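Local atomic coordinates of magnesium transporter MgtE (Enterococcus faecalis, PDB entry 2OUX), a protein that probably carries magnesium ions across the cell membrane as a homodimer, the chain here being its magnesium-binding cytosolic part with an N domain and paired CBS domains. Residues 63-68 / 92-97; 78-82 / 112-116; 12-16 / 40-44; 172-176 / 188-194. One frame throughout, in Å; residues are numbered along the deposited sequence.

Interaction 1: 63-68 / 92-97; sequences LADMFD and MLAEMY
Asp68 reaches across to the backbone at Tyr97: its OD1 accepts the Tyr97 N-H at 2.9 Å, a nearly straight bond (163° at the hydrogen) that arrives on the syn side of the carboxylate. The other oxygen, OD2, lies 3.4 Å from CD2 of the Tyr97 ring, whose plane is turned 30° from that of the carboxylate. With CG beside its own backbone N (chi1 -77°), the Asp68 side chain turns toward the other segment, and OD1 also comes close to Met96 CB. Next to this polar end lies the apolar part. Ala64 CB fits against the last turn before Met96, 3.4 Å from Met92 O and 3.7 Å from Met96 CG; here the two backbones come nearest. The bends at chi2 and chi3 of Met92, a selenomethionine, fold its CE back over the centre of the Phe67 ring, 3.3 Å from the centroid, a CH-pi contact, while its SE stands oblique to the ring at 4.6 Å from the centroid. Selenomethionine Met96 bends back so that its CE ends 4.0 Å from Phe67 CB. Farther out, Asn100 gives a second hydrogen bond to Asp68 OD1, so two donors grip that one buried oxygen, and Lys61 holds Glu95 in a salt bridge. Tyr97 takes the N-cap position of helix 98-107, which carries the magnesium ligands Asp99 and Asp103. A Met-aromatic contact beside a carboxylate tied to a helix start thus joins helices 60-67 and 86-93 in the all-helical MgtE N domain, next to its metal-binding side.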
loop_
_atom_site.group_PDB
_atom_site.type_symbol
_atom_site.label_atom_id
_atom_site.label_comp_id
_atom_site.label_asym_id
_atom_site.label_seq_id
_atom_site.Cartn_x
_atom_site.Cartn_y
_atom_site.Cartn_z
ATOM N N LEU A 63 19.589 13.321 -1.991
ATOM C CA LEU A 63 19.093 13.793 -3.275
ATOM C C LEU A 63 18.400 12.648 -4.017
ATOM O O LEU A 63 17.445 12.859 -4.754
ATOM C CB LEU A 63 20.236 14.343 -4.120
ATOM C CG LEU A 63 19.751 15.251 -5.244
ATOM C CD1 LEU A 63 19.176 16.528 -4.653
ATOM C CD2 LEU A 63 20.896 15.560 -6.180
ATOM N N ALA A 64 18.884 11.436 -3.804
ATOM C CA ALA A 64 18.298 10.264 -4.441
ATOM C C ALA A 64 16.869 10.007 -3.935
ATOM O O ALA A 64 15.994 9.612 -4.701
ATOM C CB ALA A 64 19.175 9.045 -4.186
ATOM N N ASP A 65 16.633 10.236 -2.648
ATOM C CA ASP A 65 15.300 10.018 -2.096
ATOM C C ASP A 65 14.292 10.868 -2.858
ATOM O O ASP A 65 13.139 10.475 -3.055
ATOM C CB ASP A 65 15.245 10.418 -0.618
ATOM C CG ASP A 65 16.052 9.508 0.262
ATOM O OD1 ASP A 65 16.014 8.283 0.040
ATOM O OD2 ASP A 65 16.714 10.019 1.191
HETATM N N MSE A 66 14.734 12.048 -3.267
HETATM C CA MSE A 66 13.860 12.947 -3.985
HETATM C C MSE A 66 13.725 12.537 -5.448
HETATM O O MSE A 66 12.609 12.479 -5.971
HETATM C CB MSE A 66 14.376 14.386 -3.896
HETATM C CG MSE A 66 13.561 15.361 -4.735
HETATM SE SE MSE A 66 14.395 17.084 -4.938
HETATM C CE MSE A 66 15.906 16.543 -6.004
ATOM N N PHE A 67 14.845 12.252 -6.110
ATOM C CA PHE A 67 14.783 11.859 -7.512
ATOM C C PHE A 67 13.907 10.637 -7.737
ATOM O O PHE A 67 13.197 10.570 -8.737
ATOM C CB PHE A 67 16.182 11.636 -8.086
ATOM C CG PHE A 67 16.718 12.836 -8.809
ATOM C CD1 PHE A 67 17.202 13.931 -8.102
ATOM C CD2 PHE A 67 16.660 12.910 -10.196
ATOM C CE1 PHE A 67 17.616 15.085 -8.765
ATOM C CE2 PHE A 67 17.070 14.058 -10.864
ATOM C CZ PHE A 67 17.549 15.148 -10.146
ATOM N N ASP A 68 13.938 9.688 -6.804
ATOM C CA ASP A 68 13.102 8.498 -6.914
ATOM C C ASP A 68 11.698 8.868 -7.386
ATOM O O ASP A 68 11.059 8.100 -8.087
ATOM C CB ASP A 68 12.949 7.784 -5.560
ATOM C CG ASP A 68 14.162 6.982 -5.175
ATOM O OD1 ASP A 68 14.741 6.321 -6.058
ATOM O OD2 ASP A 68 14.520 6.999 -3.977
HETATM N N MSE A 92 24.590 9.424 -6.551
HETATM C CA MSE A 92 23.167 9.654 -6.380
HETATM C C MSE A 92 22.362 8.587 -7.121
HETATM O O MSE A 92 21.330 8.134 -6.626
HETATM C CB MSE A 92 22.820 11.061 -6.882
HETATM C CG MSE A 92 21.402 11.517 -6.591
HETATM SE SE MSE A 92 20.124 10.901 -7.902
HETATM C CE MSE A 92 19.997 12.517 -8.962
ATOM N N LEU A 93 22.835 8.183 -8.301
ATOM C CA LEU A 93 22.144 7.154 -9.071
ATOM C C LEU A 93 22.255 5.832 -8.325
ATOM O O LEU A 93 21.325 5.026 -8.331
ATOM C CB LEU A 93 22.753 7.004 -10.472
ATOM C CG LEU A 93 22.384 8.046 -11.536
ATOM C CD1 LEU A 93 23.404 7.998 -12.671
ATOM C CD2 LEU A 93 20.970 7.790 -12.056
ATOM N N ALA A 94 23.394 5.631 -7.670
ATOM C CA ALA A 94 23.642 4.412 -6.913
ATOM C C ALA A 94 22.817 4.334 -5.628
ATOM O O ALA A 94 22.710 3.270 -5.021
ATOM C CB ALA A 94 25.123 4.303 -6.578
ATOM N N GLU A 95 22.235 5.455 -5.213
ATOM C CA GLU A 95 21.436 5.481 -3.991
ATOM C C GLU A 95 19.935 5.406 -4.240
ATOM O O GLU A 95 19.173 5.109 -3.329
ATOM C CB GLU A 95 21.748 6.743 -3.177
ATOM C CG GLU A 95 23.109 6.746 -2.510
ATOM C CD GLU A 95 23.334 5.526 -1.636
ATOM O OE1 GLU A 95 22.357 5.013 -1.044
ATOM O OE2 GLU A 95 24.495 5.082 -1.530
HETATM N N MSE A 96 19.507 5.689 -5.464
HETATM C CA MSE A 96 18.087 5.641 -5.796
HETATM C C MSE A 96 17.637 4.192 -5.777
HETATM O O MSE A 96 18.463 3.281 -5.756
HETATM C CB MSE A 96 17.837 6.195 -7.208
HETATM C CG MSE A 96 18.145 7.674 -7.411
HETATM SE SE MSE A 96 18.090 8.231 -9.289
HETATM C CE MSE A 96 16.205 7.957 -9.653
ATOM N N TYR A 97 16.330 3.966 -5.768
ATOM C CA TYR A 97 15.847 2.592 -5.838
ATOM C C TYR A 97 16.144 2.155 -7.262
ATOM O O TYR A 97 15.950 2.921 -8.216
ATOM C CB TYR A 97 14.350 2.514 -5.548
ATOM C CG TYR A 97 14.067 2.683 -4.087
ATOM C CD1 TYR A 97 14.480 1.717 -3.167
ATOM C CD2 TYR A 97 13.445 3.835 -3.608
ATOM C CE1 TYR A 97 14.286 1.894 -1.801
ATOM C CE2 TYR A 97 13.243 4.024 -2.238
ATOM C CZ TYR A 97 13.669 3.050 -1.344
ATOM O OH TYR A 97 13.490 3.227 0.005
#

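Interaction 2: 78-82 / 112-116; sequences KDYLA and QKAKY
Gln112 points at the start of helix 79-83, and its side chain carries the polar half of the contact. From CB the chain runs extended (chi2 -170°) through CG to CD, which brings the terminal amide up to Lys78. There OE1 lies 3.5 Å from Lys78 CA, with Lys78 CB and CG a little farther off. NE2 donates to Lys78 O at 3.1 Å, almost straight at 170°, and the oxygen sits practically in the plane of the amide. NE2 is tilted 30° from the carbonyl plane of Lys78. Lys78 O also takes the first-turn bond from Ala82 N, so two donors hold it. Gln112 NE2 makes a weak bond to Tyr116 OH, one turn further along its own helix, at 2.7 Å. Gln112 NE2 also passes 4.0 Å from Ala82 CB. Tyr116 supplies the apolar half: its CZ is 3.9 Å from Leu81 CB, the ring meeting that leucine obliquely. Lys78 itself carries its ammonium away to a salt bridge with Asp109. Around this pair, Leu81 leans on Leu104 of helix 98-107 and on Met92, while Tyr116 packs on Ala89 and Leu93, so helices 79-83 and 110-118 meet beside helix 86-93 within the N domain.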
loop_
_atom_site.group_PDB
_atom_site.type_symbol
_atom_site.label_atom_id
_atom_site.label_comp_id
_atom_site.label_asym_id
_atom_site.label_seq_id
_atom_site.Cartn_x
_atom_site.Cartn_y
_atom_site.Cartn_z
ATOM N N LYS A 78 18.727 14.731 -18.083
ATOM C CA LYS A 78 19.879 14.993 -18.930
ATOM C C LYS A 78 20.716 16.129 -18.328
ATOM O O LYS A 78 21.813 15.892 -17.812
ATOM C CB LYS A 78 19.421 15.371 -20.346
ATOM C CG LYS A 78 18.844 14.214 -21.153
ATOM C CD LYS A 78 18.560 14.607 -22.602
ATOM C CE LYS A 78 17.969 13.434 -23.372
ATOM N NZ LYS A 78 17.636 13.784 -24.778
ATOM N N ASP A 79 20.207 17.360 -18.396
ATOM C CA ASP A 79 20.939 18.486 -17.833
ATOM C C ASP A 79 20.879 18.600 -16.307
ATOM O O ASP A 79 21.769 19.219 -15.720
ATOM C CB ASP A 79 20.539 19.822 -18.480
ATOM C CG ASP A 79 19.129 19.827 -19.011
ATOM O OD1 ASP A 79 18.218 19.384 -18.287
ATOM O OD2 ASP A 79 18.935 20.295 -20.155
ATOM N N TYR A 80 19.857 18.039 -15.651
ATOM C CA TYR A 80 19.851 18.095 -14.184
ATOM C C TYR A 80 21.116 17.346 -13.806
ATOM O O TYR A 80 21.928 17.812 -13.009
ATOM C CB TYR A 80 18.673 17.344 -13.555
ATOM C CG TYR A 80 17.368 18.100 -13.470
ATOM C CD1 TYR A 80 17.336 19.461 -13.167
ATOM C CD2 TYR A 80 16.152 17.437 -13.659
ATOM C CE1 TYR A 80 16.125 20.143 -13.049
ATOM C CE2 TYR A 80 14.936 18.109 -13.542
ATOM C CZ TYR A 80 14.930 19.458 -13.240
ATOM O OH TYR A 80 13.729 20.117 -13.122
ATOM N N LEU A 81 21.277 16.173 -14.408
ATOM C CA LEU A 81 22.436 15.338 -14.148
ATOM C C LEU A 81 23.729 15.951 -14.685
ATOM O O LEU A 81 24.778 15.850 -14.051
ATOM C CB LEU A 81 22.233 13.950 -14.759
ATOM C CG LEU A 81 20.997 13.145 -14.345
ATOM C CD1 LEU A 81 21.352 11.662 -14.415
ATOM C CD2 LEU A 81 20.557 13.500 -12.928
ATOM N N ALA A 82 23.648 16.582 -15.854
ATOM C CA ALA A 82 24.815 17.202 -16.471
ATOM C C ALA A 82 25.423 18.279 -15.578
ATOM O O ALA A 82 26.634 18.294 -15.361
ATOM C CB ALA A 82 24.438 17.795 -17.814
ATOM N N GLN A 112 25.715 9.546 -21.886
ATOM C CA GLN A 112 25.639 9.789 -20.446
ATOM C C GLN A 112 25.461 8.478 -19.692
ATOM O O GLN A 112 26.178 8.198 -18.732
ATOM C CB GLN A 112 24.474 10.734 -20.110
ATOM C CG GLN A 112 24.744 12.216 -20.375
ATOM C CD GLN A 112 23.657 13.133 -19.808
ATOM O OE1 GLN A 112 22.521 13.153 -20.294
ATOM N NE2 GLN A 112 24.006 13.893 -18.771
ATOM N N LYS A 113 24.506 7.674 -20.149
ATOM C CA LYS A 113 24.197 6.386 -19.538
ATOM C C LYS A 113 25.435 5.526 -19.263
ATOM O O LYS A 113 25.568 4.946 -18.186
ATOM C CB LYS A 113 23.212 5.626 -20.431
ATOM C CG LYS A 113 22.767 4.287 -19.886
ATOM C CD LYS A 113 21.771 3.630 -20.823
ATOM C CE LYS A 113 21.400 2.237 -20.339
ATOM N NZ LYS A 113 22.602 1.353 -20.237
ATOM N N ALA A 114 26.348 5.445 -20.227
ATOM C CA ALA A 114 27.554 4.646 -20.034
ATOM C C ALA A 114 28.549 5.370 -19.143
ATOM O O ALA A 114 29.204 4.756 -18.301
ATOM C CB ALA A 114 28.201 4.326 -21.377
ATOM N N LYS A 115 28.657 6.681 -19.326
ATOM C CA LYS A 115 29.594 7.471 -18.542
ATOM C C LYS A 115 29.278 7.413 -17.042
ATOM O O LYS A 115 30.170 7.162 -16.230
ATOM C CB LYS A 115 29.606 8.927 -19.044
ATOM C CG LYS A 115 28.669 9.869 -18.316
ATOM C CD LYS A 115 29.443 10.832 -17.419
ATOM C CE LYS A 115 30.039 11.979 -18.222
ATOM N NZ LYS A 115 28.972 12.762 -18.924
ATOM N N TYR A 116 28.015 7.634 -16.673
ATOM C CA TYR A 116 27.629 7.590 -15.264
ATOM C C TYR A 116 27.778 6.172 -14.748
ATOM O O TYR A 116 28.233 5.944 -13.632
ATOM C CB TYR A 116 26.184 8.046 -15.074
ATOM C CG TYR A 116 25.946 9.495 -15.410
ATOM C CD1 TYR A 116 26.718 10.503 -14.831
ATOM C CD2 TYR A 116 24.955 9.864 -16.315
ATOM C CE1 TYR A 116 26.505 11.848 -15.150
ATOM C CE2 TYR A 116 24.734 11.199 -16.636
ATOM C CZ TYR A 116 25.516 12.186 -16.056
ATOM O OH TYR A 116 25.322 13.504 -16.405
#

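Interaction 3: 12-16 / 40-44; sequences FALLL and GQFYQ
Phe42 turns one ring face to Leu15 and an edge to Phe12, and the tight part of the contact is built on it. Leu15 CD1 sits squarely over the centre of the Phe42 ring, 3.4 Å from the centroid and only 5° off the normal, a CH-pi contact of close fit. Leu15 CB lies 3.5 Å from Phe42 CE1. The edge of the Phe42 ring in turn faces Phe12: the pair is T-shaped (edge-to-face), with centroids 5.3 Å apart and planes at 67°. Phe42 CB lies over the same Phe12 face, 3.8 Å from its centroid and offset toward the rim. Phe42 CG stands anti to the Phe42 backbone N (chi1 175°), which carries the ring out to helix 8-20. Matters are looser at the margins. Of the Gln41 side chain, CB alone comes near, 4.1 Å from Phe12 CZ, before the chain bends off, and Leu16 CG stays 4.1 Å from Phe42 CE1. Phe12, Leu16 and Gln41 all keep some solvent exposure, whereas Leu15 and Phe42 are buried and also meet Phe27 of helix 24-31. No hydrogen bond crosses. Mainly aromatic and leucine side chains join helix 8-20 to helix 36-43 here, apolar helix-to-helix packing in the helical N-terminal part of MgtE, away from its metal sites.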
loop_
_atom_site.group_PDB
_atom_site.type_symbol
_atom_site.label_atom_id
_atom_site.label_comp_id
_atom_site.label_asym_id
_atom_site.label_seq_id
_atom_site.Cartn_x
_atom_site.Cartn_y
_atom_site.Cartn_z
ATOM N N PHE A 12 7.668 27.060 0.744
ATOM C CA PHE A 12 8.672 27.171 -0.305
ATOM C C PHE A 12 9.393 28.518 -0.248
ATOM O O PHE A 12 10.606 28.584 -0.433
ATOM C CB PHE A 12 8.026 26.977 -1.682
ATOM C CG PHE A 12 7.763 25.535 -2.041
ATOM C CD1 PHE A 12 7.952 24.514 -1.109
ATOM C CD2 PHE A 12 7.330 25.195 -3.315
ATOM C CE1 PHE A 12 7.716 23.182 -1.444
ATOM C CE2 PHE A 12 7.090 23.861 -3.660
ATOM C CZ PHE A 12 7.284 22.856 -2.720
ATOM N N ALA A 13 8.641 29.584 0.020
ATOM C CA ALA A 13 9.200 30.932 0.102
ATOM C C ALA A 13 10.256 31.038 1.201
ATOM O O ALA A 13 11.321 31.626 0.993
ATOM C CB ALA A 13 8.082 31.949 0.348
ATOM N N LEU A 14 9.952 30.484 2.371
ATOM C CA LEU A 14 10.892 30.494 3.485
ATOM C C LEU A 14 12.109 29.679 3.071
ATOM O O LEU A 14 13.250 30.080 3.295
ATOM C CB LEU A 14 10.260 29.863 4.731
ATOM C CG LEU A 14 9.432 30.716 5.703
ATOM C CD1 LEU A 14 8.280 31.429 4.992
ATOM C CD2 LEU A 14 8.909 29.803 6.792
ATOM N N LEU A 15 11.845 28.526 2.462
ATOM C CA LEU A 15 12.898 27.629 1.999
ATOM C C LEU A 15 13.839 28.330 1.024
ATOM O O LEU A 15 15.057 28.225 1.152
ATOM C CB LEU A 15 12.285 26.413 1.310
ATOM C CG LEU A 15 12.583 25.012 1.839
ATOM C CD1 LEU A 15 12.014 24.002 0.849
ATOM C CD2 LEU A 15 14.078 24.797 2.001
ATOM N N LEU A 16 13.272 29.031 0.045
ATOM C CA LEU A 16 14.070 29.755 -0.952
ATOM C C LEU A 16 14.991 30.780 -0.295
ATOM O O LEU A 16 16.110 31.009 -0.749
ATOM C CB LEU A 16 13.163 30.475 -1.959
ATOM C CG LEU A 16 13.100 29.893 -3.381
ATOM C CD1 LEU A 16 12.060 30.641 -4.215
ATOM C CD2 LEU A 16 14.466 29.981 -4.031
ATOM N N GLY A 40 10.471 17.446 -4.469
ATOM C CA GLY A 40 10.609 17.472 -5.913
ATOM C C GLY A 40 10.033 18.728 -6.550
ATOM O O GLY A 40 10.624 19.302 -7.465
ATOM N N GLN A 41 8.873 19.161 -6.073
ATOM C CA GLN A 41 8.243 20.357 -6.611
ATOM C C GLN A 41 9.091 21.589 -6.312
ATOM O O GLN A 41 9.319 22.423 -7.189
ATOM C CB GLN A 41 6.841 20.520 -6.022
ATOM C CG GLN A 41 5.906 19.388 -6.414
ATOM C CD GLN A 41 5.806 19.227 -7.921
ATOM O OE1 GLN A 41 5.192 20.047 -8.601
ATOM N NE2 GLN A 41 6.423 18.173 -8.449
ATOM N N PHE A 42 9.552 21.701 -5.070
ATOM C CA PHE A 42 10.394 22.820 -4.677
ATOM C C PHE A 42 11.593 22.860 -5.616
ATOM O O PHE A 42 11.853 23.874 -6.255
ATOM C CB PHE A 42 10.885 22.652 -3.236
ATOM C CG PHE A 42 11.860 23.711 -2.804
ATOM C CD1 PHE A 42 11.429 25.011 -2.543
ATOM C CD2 PHE A 42 13.212 23.418 -2.686
ATOM C CE1 PHE A 42 12.332 26.005 -2.175
ATOM C CE2 PHE A 42 14.119 24.401 -2.320
ATOM C CZ PHE A 42 13.679 25.702 -2.062
ATOM N N TYR A 43 12.303 21.739 -5.708
ATOM C CA TYR A 43 13.482 21.624 -6.564
ATOM C C TYR A 43 13.239 21.935 -8.037
ATOM O O TYR A 43 14.083 22.544 -8.693
ATOM C CB TYR A 43 14.079 20.224 -6.432
ATOM C CG TYR A 43 15.154 19.876 -7.447
ATOM C CD1 TYR A 43 14.823 19.333 -8.690
ATOM C CD2 TYR A 43 16.504 20.037 -7.141
ATOM C CE1 TYR A 43 15.817 18.953 -9.602
ATOM C CE2 TYR A 43 17.505 19.661 -8.043
ATOM C CZ TYR A 43 17.158 19.116 -9.268
ATOM O OH TYR A 43 18.154 18.716 -10.138
ATOM N N GLN A 44 12.094 21.518 -8.561
ATOM C CA GLN A 44 11.780 21.762 -9.963
ATOM C C GLN A 44 11.343 23.201 -10.229
ATOM O O GLN A 44 11.014 23.555 -11.357
ATOM C CB GLN A 44 10.699 20.782 -10.435
ATOM C CG GLN A 44 11.201 19.351 -10.564
ATOM C CD GLN A 44 10.098 18.361 -10.899
ATOM O OE1 GLN A 44 9.494 18.415 -11.973
ATOM N NE2 GLN A 44 9.827 17.449 -9.973
#

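Interaction 4: 172-176 / 188-194; sequences TIYYV and VISLRDL
Tyr174, Val176, Ile189 and Leu191 carry the three backbone hydrogen bonds of this contact. Val176 and Ile189 form an antiparallel hydrogen-bonded pair, Val176 N to Ile189 O at 2.9 Å and Ile189 N to Val176 O at 3.0 Å. Tyr175 and Ser190 are the non-hydrogen-bonded pair next to it. The third bond, Leu191 N to Tyr174 O at 3.0 Å, is straight at the hydrogen (167°) but comes from above the carbonyl plane, 58° out of it, where the strand is already turning into helix 191-194. Two CA-H...O contacts add to these, one of them from Ser190 CA to Tyr174 O at 3.6 Å.

Among the apolar contacts, Leu191 sends its CD2 to the edge of the Tyr174 ring, 3.8 Å from CD1 and in the ring plane, and to Ile173 CD1 at 3.9 Å. A trans chi1 of -177° aims the Leu191 branch there. Val176 CB meets Ile189 CG2 at 3.9 Å, on the sheet face opposite that of Tyr175 and Ser190, where the Tyr175 ring lies obliquely by Ser190 CA.

Polar side chains act on the local turns. Thr172 OG1 accepts from Tyr174 N in an ST turn, and Ser190 OG, at the N-cap of helix 191-194, takes a weak bond from Asp193 N at 3.2 Å. Tyr174 OH bonds to Arg192 N of the second subunit, and Leu191 packs on its own copy there. The register of this CBS hairpin is thus set by main-chain bonds, while apolar side chains such as Leu191 and Val176 pack inward and Tyr174 and Arg192 bond to the second subunit.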
loop_
_atom_site.group_PDB
_atom_site.type_symbol
_atom_site.label_atom_id
_atom_site.label_comp_id
_atom_site.label_asym_id
_atom_site.label_seq_id
_atom_site.Cartn_x
_atom_site.Cartn_y
_atom_site.Cartn_z
ATOM N N THR A 172 9.875 -1.592 0.798
ATOM C CA THR A 172 8.816 -1.784 1.770
ATOM C C THR A 172 9.136 -2.998 2.630
ATOM O O THR A 172 9.817 -3.923 2.189
ATOM C CB THR A 172 7.469 -2.034 1.079
ATOM O OG1 THR A 172 6.429 -2.055 2.059
ATOM C CG2 THR A 172 7.490 -3.370 0.337
ATOM N N ILE A 173 8.640 -2.986 3.858
ATOM C CA ILE A 173 8.848 -4.085 4.777
ATOM C C ILE A 173 7.482 -4.594 5.191
ATOM O O ILE A 173 7.378 -5.457 6.047
ATOM C CB ILE A 173 9.609 -3.630 6.052
ATOM C CG1 ILE A 173 8.730 -2.707 6.905
ATOM C CG2 ILE A 173 10.897 -2.916 5.656
ATOM C CD1 ILE A 173 9.254 -2.518 8.312
ATOM N N TYR A 174 6.430 -4.060 4.576
ATOM C CA TYR A 174 5.081 -4.464 4.943
ATOM C C TYR A 174 4.720 -5.873 4.526
ATOM O O TYR A 174 3.689 -6.407 4.916
ATOM C CB TYR A 174 4.071 -3.425 4.451
ATOM C CG TYR A 174 4.281 -2.107 5.188
ATOM C CD1 TYR A 174 4.727 -2.105 6.511
ATOM C CD2 TYR A 174 4.087 -0.881 4.561
ATOM C CE1 TYR A 174 4.988 -0.912 7.193
ATOM C CE2 TYR A 174 4.341 0.324 5.233
ATOM C CZ TYR A 174 4.795 0.296 6.554
ATOM O OH TYR A 174 5.071 1.469 7.222
ATOM N N TYR A 175 5.594 -6.474 3.732
ATOM C CA TYR A 175 5.441 -7.860 3.327
ATOM C C TYR A 175 6.838 -8.418 3.506
ATOM O O TYR A 175 7.816 -7.778 3.118
ATOM C CB TYR A 175 5.019 -7.997 1.857
ATOM C CG TYR A 175 3.538 -7.854 1.621
ATOM C CD1 TYR A 175 2.633 -8.642 2.320
ATOM C CD2 TYR A 175 3.039 -6.929 0.706
ATOM C CE1 TYR A 175 1.268 -8.517 2.116
ATOM C CE2 TYR A 175 1.675 -6.793 0.496
ATOM C CZ TYR A 175 0.797 -7.587 1.204
ATOM O OH TYR A 175 -0.558 -7.456 1.017
ATOM N N VAL A 176 6.943 -9.588 4.119
ATOM C CA VAL A 176 8.245 -10.219 4.304
ATOM C C VAL A 176 8.200 -11.533 3.547
ATOM O O VAL A 176 7.381 -12.400 3.842
ATOM C CB VAL A 176 8.535 -10.503 5.784
ATOM C CG1 VAL A 176 9.917 -11.119 5.934
ATOM C CG2 VAL A 176 8.442 -9.211 6.587
ATOM N N VAL A 188 5.285 -16.281 2.470
ATOM C CA VAL A 188 5.174 -14.854 2.739
ATOM C C VAL A 188 4.403 -14.613 4.031
ATOM O O VAL A 188 3.599 -15.454 4.445
ATOM C CB VAL A 188 4.427 -14.132 1.591
ATOM C CG1 VAL A 188 2.999 -14.663 1.473
ATOM C CG2 VAL A 188 4.404 -12.631 1.840
ATOM N N ILE A 189 4.671 -13.475 4.666
ATOM C CA ILE A 189 3.974 -13.081 5.883
ATOM C C ILE A 189 3.919 -11.560 5.924
ATOM O O ILE A 189 4.930 -10.897 5.745
ATOM C CB ILE A 189 4.658 -13.623 7.184
ATOM C CG1 ILE A 189 3.716 -13.402 8.371
ATOM C CG2 ILE A 189 5.971 -12.895 7.464
ATOM C CD1 ILE A 189 4.072 -14.197 9.605
ATOM N N SER A 190 2.725 -11.014 6.122
ATOM C CA SER A 190 2.555 -9.567 6.187
ATOM C C SER A 190 3.103 -9.092 7.520
ATOM O O SER A 190 3.131 -9.846 8.492
ATOM C CB SER A 190 1.079 -9.189 6.094
ATOM O OG SER A 190 0.388 -9.661 7.234
ATOM N N LEU A 191 3.543 -7.844 7.574
ATOM C CA LEU A 191 4.084 -7.329 8.819
ATOM C C LEU A 191 2.997 -7.303 9.895
ATOM O O LEU A 191 3.269 -7.563 11.072
ATOM C CB LEU A 191 4.659 -5.926 8.624
ATOM C CG LEU A 191 5.314 -5.367 9.890
ATOM C CD1 LEU A 191 6.399 -6.338 10.377
ATOM C CD2 LEU A 191 5.907 -4.002 9.599
ATOM N N ARG A 192 1.767 -7.004 9.487
ATOM C CA ARG A 192 0.662 -6.953 10.432
ATOM C C ARG A 192 0.347 -8.312 11.067
ATOM O O ARG A 192 -0.229 -8.365 12.147
ATOM C CB ARG A 192 -0.595 -6.371 9.771
ATOM C CG ARG A 192 -1.242 -7.216 8.673
ATOM C CD ARG A 192 -2.405 -6.445 8.006
ATOM N NE ARG A 192 -3.517 -6.194 8.923
ATOM C CZ ARG A 192 -4.515 -5.344 8.689
ATOM N NH1 ARG A 192 -4.557 -4.647 7.561
ATOM N NH2 ARG A 192 -5.473 -5.188 9.588
ATOM N N ASP A 193 0.709 -9.403 10.402
ATOM C CA ASP A 193 0.472 -10.732 10.967
ATOM C C ASP A 193 1.655 -11.057 11.848
ATOM O O ASP A 193 1.533 -11.707 12.889
ATOM C CB ASP A 193 0.358 -11.792 9.875
ATOM C CG ASP A 193 -0.993 -11.792 9.216
ATOM O OD1 ASP A 193 -1.920 -11.182 9.781
ATOM O OD2 ASP A 193 -1.138 -12.411 8.145
ATOM N N LEU A 194 2.809 -10.573 11.416
ATOM C CA LEU A 194 4.050 -10.782 12.130
ATOM C C LEU A 194 4.052 -10.163 13.527
ATOM O O LEU A 194 4.293 -10.855 14.514
ATOM C CB LEU A 194 5.208 -10.204 11.316
ATOM C CG LEU A 194 6.625 -10.577 11.739
ATOM C CD1 LEU A 194 6.809 -12.091 11.656
ATOM C CD2 LEU A 194 7.625 -9.883 10.822
#

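Interactions 1, 2 and 3 all belong to the helical N-terminal part, whereas interaction 4 lies in the first CBS domain, with its centre about 25 Å from that of interaction 1. Interaction 1 is buried and central; interactions 2 and 3 are only partly buried and lie farther from the chain's centre. The helical three touch one another: Leu81 CD2 lies 4.1 Å from Met92 CE, and Tyr43 packs on Met66 and Tyr80. Their chemistry differs with place: mixed polar and apolar in 1, an amide-to-carbonyl bond beside a tyrosine in 2, aromatic and aliphatic, with no hydrogen bond between the segments, in 3. Interaction 4 instead relies on backbone bonding, and of the four it alone meets the second subunit.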